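Local structure of oxidoreductase, zinc-binding dehydrogenase family (Myxococcus xanthus, 5K1S) at residues G45-R50 with G147-V152; P93-K96 with R100-T103. The protein is a zinc-binding medium-chain reductase that takes part in an alternative de novo route to isovaleryl coenzyme A. All coordinates share one frame; numbering follows the deposited sequence.

Contact 1. Residues G45-R50 with G147-V152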
loop_
_atom_site.group_PDB
_atom_site.type_symbol
_atom_site.label_atom_id
_atom_site.label_comp_id
_atom_site.label_asym_id
_atom_site.label_seq_id
_atom_site.Cartn_x
_atom_site.Cartn_y
_atom_site.Cartn_z
ATOM N N GLY A 45 -13.511 -23.597 25.362
ATOM C CA GLY A 45 -12.577 -23.048 24.402
ATOM C C GLY A 45 -11.488 -22.183 24.991
ATOM O O GLY A 45 -10.719 -21.582 24.233
ATOM N N GLU A 46 -11.392 -22.100 26.312
ATOM C CA GLU A 46 -10.414 -21.255 26.980
ATOM C C GLU A 46 -9.394 -22.107 27.726
ATOM O O GLU A 46 -9.546 -23.319 27.888
ATOM C CB GLU A 46 -11.106 -20.285 27.942
ATOM C CG GLU A 46 -12.040 -19.301 27.261
ATOM C CD GLU A 46 -12.672 -18.324 28.235
ATOM O OE1 GLU A 46 -12.779 -18.661 29.435
ATOM O OE2 GLU A 46 -13.059 -17.217 27.803
ATOM N N VAL A 47 -8.344 -21.437 28.193
ATOM C CA VAL A 47 -7.208 -22.079 28.839
ATOM C C VAL A 47 -6.738 -21.184 29.977
ATOM O O VAL A 47 -6.701 -19.957 29.836
ATOM C CB VAL A 47 -6.073 -22.337 27.824
ATOM C CG1 VAL A 47 -4.712 -22.397 28.504
ATOM C CG2 VAL A 47 -6.336 -23.627 27.059
ATOM N N LEU A 48 -6.379 -21.795 31.104
ATOM C CA LEU A 48 -5.819 -21.073 32.239
ATOM C C LEU A 48 -4.300 -21.161 32.173
ATOM O O LEU A 48 -3.740 -22.261 32.147
ATOM C CB LEU A 48 -6.331 -21.637 33.563
ATOM C CG LEU A 48 -5.777 -20.983 34.833
ATOM C CD1 LEU A 48 -6.118 -19.499 34.883
ATOM C CD2 LEU A 48 -6.300 -21.686 36.073
ATOM N N LEU A 49 -3.641 -20.006 32.150
ATOM C CA LEU A 49 -2.196 -19.930 32.016
ATOM C C LEU A 49 -1.552 -19.532 33.336
ATOM O O LEU A 49 -2.108 -18.748 34.109
ATOM C CB LEU A 49 -1.793 -18.919 30.938
ATOM C CG LEU A 49 -1.952 -19.351 29.481
ATOM C CD1 LEU A 49 -1.665 -18.176 28.567
ATOM C CD2 LEU A 49 -1.030 -20.518 29.153
ATOM N N ARG A 50 -0.369 -20.087 33.580
ATOM C CA ARG A 50 0.470 -19.703 34.711
ATOM C C ARG A 50 1.567 -18.811 34.146
ATOM O O ARG A 50 2.547 -19.297 33.576
ATOM C CB ARG A 50 1.032 -20.934 35.413
ATOM C CG ARG A 50 1.502 -20.693 36.839
ATOM C CD ARG A 50 2.910 -20.130 36.900
ATOM N NE ARG A 50 3.627 -20.619 38.077
ATOM C CZ ARG A 50 4.329 -21.748 38.117
ATOM N NH1 ARG A 50 4.424 -22.524 37.042
ATOM N NH2 ARG A 50 4.942 -22.109 39.238
ATOM N N GLY A 147 -7.630 -19.654 20.596
ATOM C CA GLY A 147 -7.400 -18.951 19.349
ATOM C C GLY A 147 -6.384 -17.830 19.432
ATOM O O GLY A 147 -5.928 -17.359 18.384
ATOM N N GLY A 148 -6.017 -17.400 20.637
ATOM C CA GLY A 148 -5.063 -16.319 20.793
ATOM C C GLY A 148 -3.747 -16.736 21.422
ATOM O O GLY A 148 -3.054 -15.903 22.017
ATOM N N LEU A 149 -3.383 -18.010 21.290
ATOM C CA LEU A 149 -2.176 -18.548 21.904
ATOM C C LEU A 149 -1.203 -19.029 20.838
ATOM O O LEU A 149 -1.610 -19.586 19.815
ATOM C CB LEU A 149 -2.508 -19.710 22.852
ATOM C CG LEU A 149 -3.270 -19.375 24.136
ATOM C CD1 LEU A 149 -3.488 -20.640 24.950
ATOM C CD2 LEU A 149 -2.535 -18.328 24.965
ATOM N N GLY A 150 0.085 -18.799 21.087
ATOM C CA GLY A 150 1.150 -19.360 20.277
ATOM C C GLY A 150 1.965 -20.341 21.094
ATOM O O GLY A 150 1.980 -20.252 22.324
ATOM N N ARG A 151 2.650 -21.273 20.438
ATOM C CA ARG A 151 3.345 -22.356 21.122
ATOM C C ARG A 151 4.814 -22.009 21.315
ATOM O O ARG A 151 5.511 -21.667 20.354
ATOM C CB ARG A 151 3.203 -23.662 20.341
ATOM C CG ARG A 151 1.762 -24.102 20.203
ATOM C CD ARG A 151 1.638 -25.514 19.680
ATOM N NE ARG A 151 0.266 -26.000 19.801
ATOM C CZ ARG A 151 -0.246 -26.535 20.905
ATOM N NH1 ARG A 151 0.493 -26.661 21.999
ATOM N NH2 ARG A 151 -1.507 -26.944 20.916
ATOM N N VAL A 152 5.279 -22.107 22.556
ATOM C CA VAL A 152 6.650 -21.761 22.913
ATOM C C VAL A 152 7.480 -23.043 22.885
ATOM O O VAL A 152 7.185 -23.970 23.655
ATOM C CB VAL A 152 6.716 -21.104 24.296
ATOM C CG1 VAL A 152 8.155 -20.733 24.647
ATOM C CG2 VAL A 152 5.815 -19.876 24.340
#
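L149 reaches across from the short strand 149-151 and sends its two methyl ends to two different residues in the first part of strand 46-56. Its CD2 meets CD1 of L49 at 3.7 Å, the closer of the two touches, while its CD1 lies 4.1 Å from CG1 of V47. The leucine fork therefore sits against two alternate residues of one strand, V47 and L49, whose side chains leave the same side of the backbone. L149 and L49 run past each other in opposite directions; V47 meets L149 at a slant, and its chi1 of 154° swings CG1 away from the backbone N, the branch that makes the touch. The nearest CA atoms, V47 and L149, are 9.3 Å apart, too far for backbone pairing, so the close contacts are between side chains. In the curled sheet of the GroES-like domain, 46-56 and 149-151 are not neighbours but are linked through 80-88 and 100-103, and here their side chains meet. A101 and T103 touch L49, T103 and W95 touch L149, and V146 lies on V47, all within the same buried apolar region. The polar ends lie elsewhere: the CB of E46 points away from 147-152, and its OE1 hydrogen-bonds to the backbone N of G43, and R50 makes a weak, long ion pair with E84. On the other strand the side chain of R151 is exposed and stands in a cation-pi relation to W95, while its backbone N hydrogen-bonds D315.

Contact 2. Residues P93-K96 with R100-T103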
loop_
_atom_site.group_PDB
_atom_site.type_symbol
_atom_site.label_atom_id
_atom_site.label_comp_id
_atom_site.label_asym_id
_atom_site.label_seq_id
_atom_site.Cartn_x
_atom_site.Cartn_y
_atom_site.Cartn_z
ATOM N N PRO A 93 -9.006 -29.177 22.143
ATOM C CA PRO A 93 -8.380 -30.431 21.688
ATOM C C PRO A 93 -6.876 -30.333 21.509
ATOM O O PRO A 93 -6.158 -31.293 21.817
ATOM C CB PRO A 93 -9.097 -30.713 20.359
ATOM C CG PRO A 93 -9.625 -29.385 19.915
ATOM C CD PRO A 93 -9.975 -28.652 21.168
ATOM N N GLY A 94 -6.377 -29.201 21.022
ATOM C CA GLY A 94 -4.958 -29.045 20.794
ATOM C C GLY A 94 -4.153 -28.603 21.991
ATOM O O GLY A 94 -2.933 -28.455 21.879
ATOM N N TRP A 95 -4.790 -28.396 23.141
ATOM C CA TRP A 95 -4.119 -27.850 24.313
ATOM C C TRP A 95 -4.378 -28.738 25.518
ATOM O O TRP A 95 -5.529 -29.079 25.811
ATOM C CB TRP A 95 -4.591 -26.421 24.593
ATOM C CG TRP A 95 -4.174 -25.463 23.527
ATOM C CD1 TRP A 95 -4.914 -25.049 22.460
ATOM C CD2 TRP A 95 -2.906 -24.808 23.417
ATOM N NE1 TRP A 95 -4.187 -24.169 21.694
ATOM C CE2 TRP A 95 -2.951 -24.006 22.260
ATOM C CE3 TRP A 95 -1.740 -24.820 24.184
ATOM C CZ2 TRP A 95 -1.874 -23.225 21.854
ATOM C CZ3 TRP A 95 -0.673 -24.044 23.780
ATOM C CH2 TRP A 95 -0.747 -23.257 22.626
ATOM N N LYS A 96 -3.302 -29.108 26.207
ATOM C CA LYS A 96 -3.370 -29.895 27.426
ATOM C C LYS A 96 -2.522 -29.221 28.494
ATOM O O LYS A 96 -1.672 -28.375 28.200
ATOM C CB LYS A 96 -2.887 -31.335 27.196
ATOM C CG LYS A 96 -1.447 -31.436 26.713
ATOM C CD LYS A 96 -1.017 -32.886 26.547
ATOM C CE LYS A 96 0.446 -32.995 26.139
ATOM N NZ LYS A 96 0.720 -32.336 24.832
ATOM N N ARG A 100 3.268 -25.073 26.667
ATOM C CA ARG A 100 3.927 -23.778 26.782
ATOM C C ARG A 100 3.335 -22.839 25.739
ATOM O O ARG A 100 3.394 -23.127 24.539
ATOM C CB ARG A 100 5.435 -23.922 26.588
ATOM C CG ARG A 100 6.078 -24.960 27.496
ATOM C CD ARG A 100 7.469 -25.335 27.009
ATOM N NE ARG A 100 8.343 -24.170 26.899
ATOM C CZ ARG A 100 9.065 -23.673 27.899
ATOM N NH1 ARG A 100 9.027 -24.233 29.101
ATOM N NH2 ARG A 100 9.830 -22.609 27.696
ATOM N N ALA A 101 2.777 -21.716 26.193
ATOM C CA ALA A 101 2.021 -20.828 25.322
ATOM C C ALA A 101 2.485 -19.386 25.480
ATOM O O ALA A 101 3.110 -19.012 26.476
ATOM C CB ALA A 101 0.517 -20.918 25.609
ATOM N N ALA A 102 2.159 -18.576 24.473
ATOM C CA ALA A 102 2.412 -17.141 24.499
ATOM C C ALA A 102 1.244 -16.435 23.829
ATOM O O ALA A 102 0.814 -16.838 22.745
ATOM C CB ALA A 102 3.723 -16.788 23.789
ATOM N N THR A 103 0.739 -15.384 24.469
ATOM C CA THR A 103 -0.463 -14.711 23.996
ATOM C C THR A 103 -0.160 -13.797 22.814
ATOM O O THR A 103 0.922 -13.211 22.710
ATOM C CB THR A 103 -1.095 -13.886 25.118
ATOM O OG1 THR A 103 -0.142 -12.935 25.608
ATOM C CG2 THR A 103 -1.554 -14.784 26.263
#
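The connection between antiparallel strands 80-88 and 100-103 folds back on the second of them through one side chain, the indole of W95 lying beside A101. The benzene end of the ring does the touching: CZ3 is 3.8 Å and CH2 4.0 Å from CB of A101. That methyl comes in at a slant to the ring. The backbone O of R100, by contrast, lies at the ring edge near its plane, 4.2 Å from CZ3. The CB of W95 does not itself point at the strand; with chi1 at -67°, CG stands opposite the carbonyl carbon, and chi2 of 96° turns the indole so that its far end closes on A101. Between the backbones the separation stays wide, 9.3 Å from CA of W95 to CA of R100. In the GroES-like fold to which both segments belong, the indole is buried against the curled sheet, touched also by V47, V146 and L149, and A101 is covered further by L49 and L149. The strand itself is held on one flank by backbone hydrogen bonding of A101 with G83. R100 directs its CB away from the tryptophan, and its guanidinium takes part in a cation-pi contact with W158. Toward the surface the loop is exposed at P93, G94 and K96, and the backbone N of K96 hydrogen-bonds OD2 of D99.

Overall arrangement
From the N terminus the chain first lays down 45-50, at the start of strand 46-56, then passes through strand 80-88 into 93-96. Contact 2 closes the short loop there, with three residues between its segments, when strand 100-103 begins. Contact 1 closes a far longer one, with 96 intervening residues, only when 147-152 arrives; the whole of contact 2 falls within that span, so the two nest and do not cross. They lie about 4 Å apart, centre to centre. Probable hydrogen bonds G150 N to A102 O (2.7 Å) and V152 N to R100 O (2.9 Å) tie the second segments of both contacts together as neighbouring antiparallel strands of one sheet; 93-96 lies in the loop before 100-103.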